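Local coordinates for protein SalCYP truncation (Salinispora tropica, PDB 7ABB) that is a truncated cytochrome P450 family protein whose mostly helical fold binds heme c, at residues A21-A26 with P306-N311; E28-G33 with V45-E50; Q102-L107 with A345-A350; A113-R118 with R136-E141. All blocks are in the same frame, centred on the assembly; numbering follows the deposited sequence.

Interaction 1. Residues A21-A26 with P306-N311; sequences AYRRVA and PLALAN
Arg23 and Leu309 mark the closest backbone approach, their CA atoms 6.2 Å apart, where the middle of helix 19-29 meets the single turn 307-310 introduced by Pro306 as N-cap. The carbonyl O of Pro306 accepts from both Leu309 N and Ala310 N, which closes that turn. Leu309 fills the middle of the contact with its two methyl branches. Its CD2 lies 3.6 Å from Arg23 CG and also meets the Tyr22 carbonyl O and CB, while CD1 reaches Ala26 CB at 3.9 Å, one turn further along helix 19-29. The Arg23 and Leu309 side chains run alongside each other with opposite headings. With Arg23 CG anti to its carbonyl carbon (chi1 -73°), the aliphatic root of the arginine lies against the leucine. The chain is bent at chi3, and NH1 at its end donates to Ala308 O at 3.2 Å with an N-H...O angle of 161°; the acceptor lies in the guanidinium plane, and Ala308 CB is 3.7 Å from the same NH1. Arg23 also makes a cation-pi contact with Tyr312. Tyr22 crosses Pro306 at about a right angle, and Pro306 CB is 3.7 Å from ring atom CD2. The Tyr22 hydroxyl bonds Phe15 O. In the mixed sheet of the P450 fold, Val45 of strand 43-46 touches Tyr22, Pro306 and Leu309, and Phe35 of strand 34-37 packs on Val25 and Ala26. Leu307 touches the heme c, and helix 49-56 meets Leu307 and Ala310.

Interaction 2. Residues E28-G33 with V45-E50; sequences EHRADG and VLSTYE
Gly33 and Ser47 come within 5.2 Å of each other, CA to CA, where the chain leaving helix 19-29 passes the turn between strand 43-46 and helix 49-56. The pair lies at the open end of the antiparallel beta hairpin of strands 34-37 and 43-46, part of the mixed sheet of the cytochrome P450 fold. Ser47 N donates to Gly33 O at 2.9 Å, coming from above the carbonyl plane, and the CA of Leu46 makes a CA-H...O contact with the same oxygen. At the backbone angles of Gly33 (phi 85°) a CB would press on the preceding carbonyl O and would come 3.5 Å from Thr48 CG2, which approaches the bare CA to 3.6 Å. Arg30 lies along Ser47. Its CG sits between the backbone N and the carbonyl carbon (chi1 77°), and the chain is extended beyond it. CD is 3.5 Å from Ser47 CB, and NH2 donates to Ser47 OG at 3.2 Å, with the hydroxyl oxygen close to the guanidinium plane. Ser47 is therefore covered by the aliphatic part of the arginine as well as bound by its polar end. Thr48 sits at the N-cap of helix 49-56, where its OG1 caps Gly51 N, while Asp313 accepts from Tyr49 N at the same helix start. Ser47 and Val45 both lean on Leu309 of the neighbouring short helix 307-310. A water joins the two sides: it donates to Gly33 O at 2.7 Å and stands 2.8 Å from Thr48 OG1.

Interaction 3. Residues Q102-L107 with A345-A350; sequences QRARDL and AAYARA
Leu107 and Tyr347 cross at about a right angle, the leucine methyl CD1 3.5 Å from ring atom CE1 and close to the hydroxyl oxygen as well. Tyr347 CG is anti to its backbone N (chi1 -158°), and from there the ring extends beside helix 101-106, turning its edge to the CA of Ala104, 4.2 Å from CD1. Its hydroxyl bonds beyond the pair, to Asn142 O of helix 130-147. On its other side Leu107 CD1 lies over the centre of the Arg103 guanidinium, 3.9 Å above the plane. The segments belong to helix 101-106 and to the start of helix 345-362, the L helix of the cytochrome P450 fold, which runs past the heme; Ala348 touches the heme c. Their axes make an angle of 34° and approach to 8.7 Å, a closeness that small residues permit: Ala104 CB faces both Ala346 CB, at 4.3 Å, and Ala350 CB, one turn on, at 4.2 Å. Away from this apolar seam, Gln102 links two charged neighbours on its own helix. Its OE1 accepts from Arg105 NH2 at 2.7 Å, and its NE2 donates to Asp106 OD1 from above the carboxylate plane.

Interaction 4. Residues A113-R118 with R136-E141; sequences ANARRR and RPYVLE
Ala115 and Tyr138 form the tightly packed, inner side of the contact: the alanine CB stands 3.6 Å from ring atom CE1, and the tyrosine hydroxyl continues inward to bond Gln351 O of helix 345-362. Asn114, also buried, bridges from this side to the charged one, its CG anti to the backbone N (chi1 175°). Its ND2 donates to Tyr138 O at 3.2 Å, with Asn142 OD1 as a second acceptor. The Asn114 amide and the Glu141 carboxylate lie stacked, their planes 10° apart, which brings two acceptors, Asn114 OD1 and Glu141 OE1, close together; Arg118 donates to both, NE to Asn114 OD1 at 2.7 Å and NH2 to Glu141 OE1 at 2.9 Å. The two helices, 108-120 and 130-147, run nearly antiparallel (156°, axes 10.0 Å apart) and correspond to helices D and E of the four-helix bundle in the P450 fold, where helix 345-362 lies against both. Toward solvent the contact is mainly ionic, a salt-bridge network of Arg117, Arg118 and Glu141. Exposed Arg117 meets Glu141 tip to tip, in nearly the same plane, NH1 giving to OE1 at 3.0 Å and NH2 to OE2 at 2.9 Å, each on a syn lone pair. Arg118 enters steeply to that plane, its NH2 nearly along the C-O axis, so OE1 is gripped twice and the carboxylate receives three bonds in all. Two positive groups around it would be expected to favour its charged form. Pro137 CB packs over one face of the Arg118 guanidinium, offset toward the rim and 3.5 Å from NH1.

Interactions 1 and 2 share helix 19-29 and touch directly, Pro306 CD and Leu309 CD1 both packing on Leu46 O; interaction 1 joins that helix to helix 307-310, interaction 2 to the end of strand 43-46. Interactions 3 and 4 lie across the chain's centre from them, about 15 Å apart centre to centre, on successive helices 101-106 and 108-120; interaction 3 includes the start of helix 345-362, and interaction 4 packs against it further on. Interaction 1 is buried, mainly apolar with a single arginine-to-carbonyl bond. The others are partly buried: interaction 2 relies on backbone, hydroxyl and water, interaction 3 on small apolar residues and a tyrosine near the heme c, interaction 4 on a salt-bridge network beside a buried tyrosine.

Interaction 1. Residues A21-A26 with P306-N311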
loop_
_atom_site.group_PDB
_atom_site.type_symbol
_atom_site.label_atom_id
_atom_site.label_comp_id
_atom_site.label_asym_id
_atom_site.label_seq_id
_atom_site.Cartn_x
_atom_site.Cartn_y
_atom_site.Cartn_z
ATOM N N ALA A 21 -0.154 11.919 14.529
ATOM C CA ALA A 21 -1.311 12.501 15.186
ATOM C C ALA A 21 -2.228 11.412 15.717
ATOM O O ALA A 21 -2.720 11.509 16.847
ATOM C CB ALA A 21 -2.057 13.419 14.226
ATOM N N TYR A 22 -2.464 10.361 14.928
ATOM C CA TYR A 22 -3.181 9.212 15.459
ATOM C C TYR A 22 -2.564 8.750 16.772
ATOM O O TYR A 22 -3.274 8.493 17.750
ATOM C CB TYR A 22 -3.176 8.060 14.455
ATOM C CG TYR A 22 -4.321 8.064 13.481
ATOM C CD1 TYR A 22 -4.292 8.869 12.343
ATOM C CD2 TYR A 22 -5.417 7.255 13.682
ATOM C CE1 TYR A 22 -5.335 8.858 11.436
ATOM C CE2 TYR A 22 -6.470 7.236 12.782
ATOM C CZ TYR A 22 -6.418 8.043 11.664
ATOM O OH TYR A 22 -7.478 8.013 10.778
ATOM N N ARG A 23 -1.236 8.631 16.809
ATOM C CA ARG A 23 -0.584 8.079 17.987
ATOM C C ARG A 23 -0.674 9.035 19.170
ATOM O O ARG A 23 -0.903 8.595 20.301
ATOM C CB ARG A 23 0.867 7.723 17.688
ATOM C CG ARG A 23 0.965 6.472 16.818
ATOM C CD ARG A 23 2.372 5.920 16.682
ATOM N NE ARG A 23 3.237 6.746 15.837
ATOM C CZ ARG A 23 3.414 6.589 14.522
ATOM N NH1 ARG A 23 2.750 5.641 13.862
ATOM N NH2 ARG A 23 4.244 7.411 13.876
ATOM N N ARG A 24 -0.551 10.343 18.926
ATOM C CA ARG A 24 -0.668 11.315 20.017
ATOM C C ARG A 24 -2.077 11.325 20.591
ATOM O O ARG A 24 -2.262 11.360 21.814
ATOM C CB ARG A 24 -0.314 12.711 19.535
ATOM C CG ARG A 24 -0.322 13.767 20.650
ATOM C CD ARG A 24 -0.261 15.189 20.093
ATOM N NE ARG A 24 -1.451 15.512 19.305
ATOM C CZ ARG A 24 -2.600 15.951 19.817
ATOM N NH1 ARG A 24 -2.733 16.134 21.127
ATOM N NH2 ARG A 24 -3.622 16.210 19.011
ATOM N N VAL A 25 -3.087 11.327 19.721
ATOM C CA VAL A 25 -4.463 11.362 20.197
ATOM C C VAL A 25 -4.765 10.096 20.981
ATOM O O VAL A 25 -5.418 10.137 22.030
ATOM C CB VAL A 25 -5.441 11.560 19.023
ATOM C CG1 VAL A 25 -6.892 11.382 19.498
ATOM C CG2 VAL A 25 -5.278 12.931 18.437
ATOM N N ALA A 26 -4.280 8.953 20.490
ATOM C CA ALA A 26 -4.491 7.692 21.182
ATOM C C ALA A 26 -3.797 7.697 22.550
ATOM O O ALA A 26 -4.397 7.275 23.553
ATOM C CB ALA A 26 -4.020 6.546 20.283
ATOM N N PRO A 306 -6.584 1.810 12.264
ATOM C CA PRO A 306 -5.338 2.444 11.786
ATOM C C PRO A 306 -4.123 1.550 12.000
ATOM O O PRO A 306 -3.787 1.177 13.129
ATOM C CB PRO A 306 -5.251 3.730 12.617
ATOM C CG PRO A 306 -6.059 3.415 13.856
ATOM C CD PRO A 306 -7.194 2.580 13.364
ATOM N N LEU A 307 -3.425 1.252 10.901
ATOM C CA LEU A 307 -2.214 0.455 10.995
ATOM C C LEU A 307 -1.108 1.207 11.745
ATOM O O LEU A 307 -0.215 0.573 12.317
ATOM C CB LEU A 307 -1.749 0.065 9.584
ATOM C CG LEU A 307 -2.810 -0.661 8.736
ATOM C CD1 LEU A 307 -2.175 -1.084 7.414
ATOM C CD2 LEU A 307 -3.385 -1.859 9.490
ATOM N N ALA A 308 -1.151 2.542 11.742
ATOM C CA ALA A 308 -0.211 3.368 12.508
ATOM C C ALA A 308 -0.355 3.157 14.006
ATOM O O ALA A 308 0.569 3.476 14.755
ATOM C CB ALA A 308 -0.417 4.847 12.192
ATOM N N LEU A 309 -1.509 2.678 14.459
ATOM C CA LEU A 309 -1.646 2.301 15.859
ATOM C C LEU A 309 -1.367 0.812 16.072
ATOM O O LEU A 309 -0.616 0.467 16.996
ATOM C CB LEU A 309 -3.044 2.682 16.383
ATOM C CG LEU A 309 -3.371 4.179 16.334
ATOM C CD1 LEU A 309 -4.709 4.464 17.000
ATOM C CD2 LEU A 309 -2.307 5.021 16.965
ATOM N N ALA A 310 -1.946 -0.073 15.254
ATOM C CA ALA A 310 -1.707 -1.505 15.411
ATOM C C ALA A 310 -0.216 -1.809 15.440
ATOM O O ALA A 310 0.272 -2.548 16.300
ATOM C CB ALA A 310 -2.396 -2.288 14.279
ATOM N N ASN A 311 0.537 -1.221 14.500
ATOM C CA ASN A 311 1.938 -1.585 14.316
ATOM C C ASN A 311 2.869 -0.853 15.266
ATOM O O ASN A 311 4.093 -1.076 15.224
ATOM C CB ASN A 311 2.352 -1.320 12.862
ATOM C CG ASN A 311 1.870 -2.407 11.917
ATOM O OD1 ASN A 311 1.516 -3.505 12.341
ATOM N ND2 ASN A 311 1.895 -2.129 10.611
#

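Interaction 2. Residues E28-G33 with V45-E50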
loop_
_atom_site.group_PDB
_atom_site.type_symbol
_atom_site.label_atom_id
_atom_site.label_comp_id
_atom_site.label_asym_id
_atom_site.label_seq_id
_atom_site.Cartn_x
_atom_site.Cartn_y
_atom_site.Cartn_z
ATOM N N GLU A 28 -3.293 10.158 24.463
ATOM C CA GLU A 28 -3.980 11.046 25.398
ATOM C C GLU A 28 -5.406 10.609 25.714
ATOM O O GLU A 28 -5.916 10.905 26.797
ATOM C CB GLU A 28 -3.995 12.470 24.836
ATOM C CG GLU A 28 -2.612 13.119 24.823
ATOM C CD GLU A 28 -2.501 14.302 23.867
ATOM O OE1 GLU A 28 -3.420 14.507 23.045
ATOM O OE2 GLU A 28 -1.487 15.027 23.941
ATOM N N HIS A 29 -6.060 9.887 24.815
ATOM C CA HIS A 29 -7.488 9.672 24.929
ATOM C C HIS A 29 -7.945 8.225 24.867
ATOM O O HIS A 29 -9.098 7.959 25.233
ATOM C CB HIS A 29 -8.217 10.451 23.829
ATOM C CG HIS A 29 -8.067 11.929 23.958
ATOM N ND1 HIS A 29 -8.783 12.670 24.874
ATOM C CD2 HIS A 29 -7.275 12.805 23.301
ATOM C CE1 HIS A 29 -8.446 13.941 24.766
ATOM N NE2 HIS A 29 -7.534 14.050 23.819
ATOM N N ARG A 30 -7.114 7.290 24.416
ATOM C CA ARG A 30 -7.605 5.931 24.247
ATOM C C ARG A 30 -7.766 5.250 25.600
ATOM O O ARG A 30 -6.899 5.365 26.480
ATOM C CB ARG A 30 -6.678 5.123 23.344
ATOM C CG ARG A 30 -5.378 4.625 23.968
ATOM C CD ARG A 30 -4.370 4.373 22.868
ATOM N NE ARG A 30 -3.017 3.931 23.221
ATOM C CZ ARG A 30 -2.596 2.669 23.184
ATOM N NH1 ARG A 30 -1.326 2.395 23.473
ATOM N NH2 ARG A 30 -3.443 1.682 22.877
ATOM N N ALA A 31 -8.907 4.579 25.769
ATOM C CA ALA A 31 -9.163 3.703 26.899
ATOM C C ALA A 31 -9.929 2.496 26.385
ATOM O O ALA A 31 -10.709 2.600 25.427
ATOM C CB ALA A 31 -9.972 4.395 28.012
ATOM N N ASP A 32 -9.699 1.339 27.008
ATOM C CA ASP A 32 -10.377 0.111 26.593
ATOM C C ASP A 32 -10.079 -0.213 25.133
ATOM O O ASP A 32 -10.871 -0.883 24.462
ATOM C CB ASP A 32 -11.887 0.220 26.834
ATOM C CG ASP A 32 -12.224 0.461 28.291
ATOM O OD1 ASP A 32 -11.698 -0.284 29.144
ATOM O OD2 ASP A 32 -12.994 1.407 28.580
ATOM N N GLY A 33 -8.935 0.240 24.632
ATOM C CA GLY A 33 -8.495 -0.104 23.291
ATOM C C GLY A 33 -9.038 0.766 22.189
ATOM O O GLY A 33 -8.948 0.368 21.021
ATOM N N VAL A 45 -12.134 4.753 16.773
ATOM C CA VAL A 45 -10.787 4.421 16.322
ATOM C C VAL A 45 -10.209 3.382 17.272
ATOM O O VAL A 45 -9.921 3.694 18.441
ATOM C CB VAL A 45 -9.882 5.660 16.258
ATOM C CG1 VAL A 45 -8.504 5.278 15.733
ATOM C CG2 VAL A 45 -10.511 6.745 15.393
ATOM N N LEU A 46 -10.032 2.154 16.794
ATOM C CA LEU A 46 -9.357 1.141 17.593
ATOM C C LEU A 46 -7.869 1.454 17.674
ATOM O O LEU A 46 -7.276 1.990 16.736
ATOM C CB LEU A 46 -9.568 -0.253 17.019
ATOM C CG LEU A 46 -11.030 -0.682 16.921
ATOM C CD1 LEU A 46 -11.107 -2.161 16.616
ATOM C CD2 LEU A 46 -11.856 -0.429 18.184
ATOM N N SER A 47 -7.261 1.141 18.823
ATOM C CA SER A 47 -5.890 1.568 19.078
ATOM C C SER A 47 -4.922 0.461 19.471
ATOM O O SER A 47 -3.748 0.764 19.753
ATOM C CB SER A 47 -5.872 2.626 20.178
ATOM O OG SER A 47 -6.266 2.052 21.415
ATOM N N THR A 48 -5.354 -0.795 19.502
ATOM C CA THR A 48 -4.487 -1.891 19.909
ATOM C C THR A 48 -4.261 -2.852 18.755
ATOM O O THR A 48 -5.118 -3.005 17.874
ATOM C CB THR A 48 -5.052 -2.672 21.125
ATOM O OG1 THR A 48 -6.207 -3.458 20.755
ATOM C CG2 THR A 48 -5.430 -1.751 22.240
ATOM N N TYR A 49 -3.107 -3.521 18.799
ATOM C CA TYR A 49 -2.794 -4.552 17.819
ATOM C C TYR A 49 -3.809 -5.679 17.899
ATOM O O TYR A 49 -4.380 -6.072 16.877
ATOM C CB TYR A 49 -1.389 -5.083 18.066
ATOM C CG TYR A 49 -0.978 -6.212 17.180
ATOM C CD1 TYR A 49 -0.401 -5.966 15.949
ATOM C CD2 TYR A 49 -1.135 -7.533 17.578
ATOM C CE1 TYR A 49 0.001 -7.012 15.108
ATOM C CE2 TYR A 49 -0.729 -8.585 16.757
ATOM C CZ TYR A 49 -0.159 -8.325 15.529
ATOM O OH TYR A 49 0.242 -9.367 14.732
ATOM N N GLU A 50 -4.035 -6.218 19.103
ATOM C CA GLU A 50 -4.927 -7.379 19.191
ATOM C C GLU A 50 -6.350 -6.999 18.788
ATOM O O GLU A 50 -7.046 -7.791 18.116
ATOM C CB GLU A 50 -4.877 -8.008 20.584
ATOM C CG GLU A 50 -5.463 -7.169 21.681
ATOM C CD GLU A 50 -5.520 -7.902 23.031
ATOM O OE1 GLU A 50 -5.936 -9.081 23.069
ATOM O OE2 GLU A 50 -5.151 -7.302 24.057
HETATM O O HOH W 1 -8.544 -2.125 20.113
#

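Interaction 3. Residues Q102-L107 with A345-A350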
loop_
_atom_site.group_PDB
_atom_site.type_symbol
_atom_site.label_atom_id
_atom_site.label_comp_id
_atom_site.label_asym_id
_atom_site.label_seq_id
_atom_site.Cartn_x
_atom_site.Cartn_y
_atom_site.Cartn_z
ATOM N N GLN A 102 5.470 -16.772 -5.845
ATOM C CA GLN A 102 6.165 -17.328 -7.005
ATOM C C GLN A 102 6.038 -16.410 -8.214
ATOM O O GLN A 102 7.016 -16.203 -8.943
ATOM C CB GLN A 102 5.647 -18.728 -7.341
ATOM C CG GLN A 102 6.414 -19.380 -8.495
ATOM C CD GLN A 102 7.913 -19.514 -8.202
ATOM O OE1 GLN A 102 8.315 -20.171 -7.239
ATOM N NE2 GLN A 102 8.744 -18.877 -9.028
ATOM N N ARG A 103 4.849 -15.843 -8.449
ATOM C CA ARG A 103 4.712 -14.887 -9.545
ATOM C C ARG A 103 5.614 -13.680 -9.339
ATOM O O ARG A 103 6.207 -13.171 -10.292
ATOM C CB ARG A 103 3.261 -14.422 -9.697
ATOM C CG ARG A 103 3.095 -13.381 -10.838
ATOM C CD ARG A 103 2.254 -13.907 -11.952
ATOM N NE ARG A 103 2.283 -13.130 -13.191
ATOM C CZ ARG A 103 1.672 -11.968 -13.407
ATOM N NH1 ARG A 103 1.755 -11.437 -14.621
ATOM N NH2 ARG A 103 1.010 -11.317 -12.442
ATOM N N ALA A 104 5.710 -13.184 -8.106
ATOM C CA ALA A 104 6.594 -12.049 -7.846
ATOM C C ALA A 104 8.037 -12.396 -8.180
ATOM O O ALA A 104 8.762 -11.573 -8.761
ATOM C CB ALA A 104 6.473 -11.632 -6.389
ATOM N N ARG A 105 8.473 -13.607 -7.821
ATOM C CA ARG A 105 9.813 -14.052 -8.178
ATOM C C ARG A 105 9.971 -14.143 -9.688
ATOM O O ARG A 105 10.996 -13.725 -10.239
ATOM C CB ARG A 105 10.117 -15.406 -7.526
ATOM C CG ARG A 105 10.212 -15.328 -6.013
ATOM C CD ARG A 105 10.838 -16.573 -5.407
ATOM N NE ARG A 105 9.967 -17.745 -5.498
ATOM C CZ ARG A 105 9.047 -18.082 -4.590
ATOM N NH1 ARG A 105 8.847 -17.338 -3.509
ATOM N NH2 ARG A 105 8.315 -19.175 -4.768
ATOM N N ASP A 106 8.953 -14.664 -10.373
ATOM C CA ASP A 106 9.020 -14.787 -11.831
ATOM C C ASP A 106 9.242 -13.430 -12.488
ATOM O O ASP A 106 9.927 -13.336 -13.515
ATOM C CB ASP A 106 7.733 -15.424 -12.372
ATOM C CG ASP A 106 7.631 -16.904 -12.067
ATOM O OD1 ASP A 106 8.615 -17.524 -11.619
ATOM O OD2 ASP A 106 6.533 -17.463 -12.300
ATOM N N LEU A 107 8.653 -12.377 -11.924
ATOM C CA LEU A 107 8.704 -11.029 -12.455
ATOM C C LEU A 107 9.885 -10.232 -11.924
ATOM O O LEU A 107 10.092 -9.100 -12.374
ATOM C CB LEU A 107 7.407 -10.287 -12.132
ATOM C CG LEU A 107 6.122 -10.837 -12.773
ATOM C CD1 LEU A 107 4.916 -10.131 -12.222
ATOM C CD2 LEU A 107 6.171 -10.662 -14.258
ATOM N N ALA A 345 0.687 -8.029 -1.656
ATOM C CA ALA A 345 1.740 -7.948 -0.649
ATOM C C ALA A 345 3.072 -8.506 -1.158
ATOM O O ALA A 345 4.122 -7.878 -0.975
ATOM C CB ALA A 345 1.298 -8.666 0.619
ATOM N N ALA A 346 3.067 -9.709 -1.738
ATOM C CA ALA A 346 4.311 -10.289 -2.240
ATOM C C ALA A 346 4.925 -9.396 -3.305
ATOM O O ALA A 346 6.154 -9.232 -3.368
ATOM C CB ALA A 346 4.083 -11.687 -2.803
ATOM N N TYR A 347 4.084 -8.793 -4.148
ATOM C CA TYR A 347 4.608 -7.981 -5.251
ATOM C C TYR A 347 5.185 -6.681 -4.717
ATOM O O TYR A 347 6.228 -6.222 -5.197
ATOM C CB TYR A 347 3.508 -7.706 -6.289
ATOM C CG TYR A 347 4.034 -7.355 -7.666
ATOM C CD1 TYR A 347 4.912 -8.199 -8.306
ATOM C CD2 TYR A 347 3.609 -6.219 -8.325
ATOM C CE1 TYR A 347 5.393 -7.909 -9.567
ATOM C CE2 TYR A 347 4.080 -5.916 -9.602
ATOM C CZ TYR A 347 4.977 -6.768 -10.209
ATOM O OH TYR A 347 5.469 -6.507 -11.478
ATOM N N ALA A 348 4.500 -6.065 -3.758
ATOM C CA ALA A 348 5.019 -4.854 -3.121
ATOM C C ALA A 348 6.358 -5.128 -2.452
ATOM O O ALA A 348 7.315 -4.359 -2.617
ATOM C CB ALA A 348 4.000 -4.325 -2.106
ATOM N N ARG A 349 6.450 -6.212 -1.681
ATOM C CA ARG A 349 7.712 -6.592 -1.052
ATOM C C ARG A 349 8.833 -6.732 -2.085
ATOM O O ARG A 349 9.960 -6.260 -1.871
ATOM C CB ARG A 349 7.536 -7.896 -0.289
ATOM C CG ARG A 349 6.810 -7.756 1.032
ATOM C CD ARG A 349 6.543 -9.109 1.630
ATOM N NE ARG A 349 6.199 -8.945 3.033
ATOM C CZ ARG A 349 5.046 -9.287 3.585
ATOM N NH1 ARG A 349 4.074 -9.876 2.891
ATOM N NH2 ARG A 349 4.859 -9.048 4.891
ATOM N N ALA A 350 8.555 -7.436 -3.180
ATOM C CA ALA A 350 9.584 -7.632 -4.208
ATOM C C ALA A 350 10.015 -6.298 -4.794
ATOM O O ALA A 350 11.210 -6.068 -5.028
ATOM C CB ALA A 350 9.073 -8.569 -5.307
#

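Interaction 4. Residues A113-R118 with R136-E141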
loop_
_atom_site.group_PDB
_atom_site.type_symbol
_atom_site.label_atom_id
_atom_site.label_comp_id
_atom_site.label_asym_id
_atom_site.label_seq_id
_atom_site.Cartn_x
_atom_site.Cartn_y
_atom_site.Cartn_z
ATOM N N ALA A 113 15.668 -5.072 -13.604
ATOM C CA ALA A 113 16.198 -4.352 -14.758
ATOM C C ALA A 113 15.586 -2.963 -14.863
ATOM O O ALA A 113 16.262 -2.004 -15.269
ATOM C CB ALA A 113 15.949 -5.144 -16.034
ATOM N N ASN A 114 14.302 -2.856 -14.509
ATOM C CA ASN A 114 13.601 -1.576 -14.436
ATOM C C ASN A 114 14.274 -0.640 -13.424
ATOM O O ASN A 114 14.682 0.477 -13.776
ATOM C CB ASN A 114 12.139 -1.886 -14.101
ATOM C CG ASN A 114 11.256 -0.680 -13.865
ATOM O OD1 ASN A 114 11.603 0.469 -14.105
ATOM N ND2 ASN A 114 10.062 -0.966 -13.365
ATOM N N ALA A 115 14.459 -1.101 -12.185
ATOM C CA ALA A 115 15.132 -0.278 -11.189
ATOM C C ALA A 115 16.504 0.155 -11.676
ATOM O O ALA A 115 16.876 1.331 -11.578
ATOM C CB ALA A 115 15.292 -1.041 -9.894
ATOM N N ARG A 116 17.278 -0.793 -12.205
ATOM C CA ARG A 116 18.661 -0.492 -12.583
ATOM C C ARG A 116 18.709 0.531 -13.707
ATOM O O ARG A 116 19.533 1.462 -13.701
ATOM C CB ARG A 116 19.378 -1.783 -12.977
ATOM C CG ARG A 116 20.850 -1.619 -13.272
ATOM C CD ARG A 116 21.504 -2.926 -13.696
ATOM N NE ARG A 116 21.539 -3.949 -12.646
ATOM C CZ ARG A 116 20.885 -5.113 -12.674
ATOM N NH1 ARG A 116 20.092 -5.451 -13.693
ATOM N NH2 ARG A 116 21.022 -5.962 -11.671
ATOM N N ARG A 117 17.860 0.343 -14.715
ATOM C CA ARG A 117 17.786 1.276 -15.825
ATOM C C ARG A 117 17.471 2.676 -15.337
ATOM O O ARG A 117 18.106 3.657 -15.748
ATOM C CB ARG A 117 16.704 0.792 -16.803
ATOM C CG ARG A 117 16.439 1.708 -17.993
ATOM C CD ARG A 117 14.956 1.756 -18.394
ATOM N NE ARG A 117 14.345 0.426 -18.360
ATOM C CZ ARG A 117 13.102 0.181 -17.939
ATOM N NH1 ARG A 117 12.317 1.176 -17.557
ATOM N NH2 ARG A 117 12.632 -1.063 -17.875
ATOM N N ARG A 118 16.483 2.787 -14.448
ATOM C CA ARG A 118 16.023 4.097 -14.027
ATOM C C ARG A 118 17.063 4.771 -13.137
ATOM O O ARG A 118 17.354 5.957 -13.309
ATOM C CB ARG A 118 14.669 3.969 -13.333
ATOM C CG ARG A 118 13.556 3.545 -14.279
ATOM C CD ARG A 118 12.225 3.462 -13.543
ATOM N NE ARG A 118 11.164 3.140 -14.492
ATOM C CZ ARG A 118 10.618 4.019 -15.318
ATOM N NH1 ARG A 118 11.013 5.291 -15.330
ATOM N NH2 ARG A 118 9.675 3.626 -16.172
ATOM N N ARG A 136 7.705 6.412 -8.558
ATOM C CA ARG A 136 6.357 6.280 -9.120
ATOM C C ARG A 136 6.366 5.643 -10.503
ATOM O O ARG A 136 5.598 4.690 -10.723
ATOM C CB ARG A 136 5.646 7.633 -9.119
ATOM C CG ARG A 136 4.153 7.527 -9.405
ATOM C CD ARG A 136 3.456 8.853 -9.225
ATOM N NE ARG A 136 3.593 9.310 -7.839
ATOM C CZ ARG A 136 4.268 10.383 -7.442
ATOM N NH1 ARG A 136 4.888 11.181 -8.309
ATOM N NH2 ARG A 136 4.317 10.657 -6.148
ATOM N N PRO A 137 7.161 6.098 -11.477
ATOM C CA PRO A 137 7.174 5.388 -12.761
ATOM C C PRO A 137 7.678 3.958 -12.636
ATOM O O PRO A 137 7.192 3.071 -13.353
ATOM C CB PRO A 137 8.073 6.266 -13.645
ATOM C CG PRO A 137 8.750 7.157 -12.781
ATOM C CD PRO A 137 7.981 7.313 -11.517
ATOM N N TYR A 138 8.618 3.707 -11.728
ATOM C CA TYR A 138 9.095 2.349 -11.465
ATOM C C TYR A 138 7.955 1.445 -11.020
ATOM O O TYR A 138 7.709 0.388 -11.614
ATOM C CB TYR A 138 10.173 2.416 -10.381
ATOM C CG TYR A 138 10.565 1.129 -9.725
ATOM C CD1 TYR A 138 11.315 0.173 -10.394
ATOM C CD2 TYR A 138 10.190 0.859 -8.415
ATOM C CE1 TYR A 138 11.689 -1.000 -9.771
ATOM C CE2 TYR A 138 10.570 -0.289 -7.797
ATOM C CZ TYR A 138 11.334 -1.199 -8.442
ATOM O OH TYR A 138 11.699 -2.340 -7.790
ATOM N N VAL A 139 7.249 1.853 -9.975
ATOM C CA VAL A 139 6.175 1.043 -9.423
ATOM C C VAL A 139 5.054 0.870 -10.438
ATOM O O VAL A 139 4.484 -0.224 -10.567
ATOM C CB VAL A 139 5.671 1.665 -8.108
ATOM C CG1 VAL A 139 4.395 0.973 -7.628
ATOM C CG2 VAL A 139 6.748 1.552 -7.042
ATOM N N LEU A 140 4.681 1.941 -11.140
ATOM C CA LEU A 140 3.608 1.819 -12.120
ATOM C C LEU A 140 4.004 0.892 -13.261
ATOM O O LEU A 140 3.184 0.094 -13.720
ATOM C CB LEU A 140 3.221 3.194 -12.640
ATOM C CG LEU A 140 2.134 3.221 -13.716
ATOM C CD1 LEU A 140 0.850 2.545 -13.259
ATOM C CD2 LEU A 140 1.890 4.672 -14.129
ATOM N N GLU A 141 5.245 0.983 -13.744
ATOM C CA GLU A 141 5.703 0.039 -14.766
ATOM C C GLU A 141 5.537 -1.399 -14.271
ATOM O O GLU A 141 5.021 -2.267 -14.993
ATOM C CB GLU A 141 7.166 0.309 -15.135
ATOM C CG GLU A 141 7.748 -0.720 -16.109
ATOM C CD GLU A 141 9.141 -0.398 -16.613
ATOM O OE1 GLU A 141 9.535 0.800 -16.633
ATOM O OE2 GLU A 141 9.847 -1.364 -16.959
#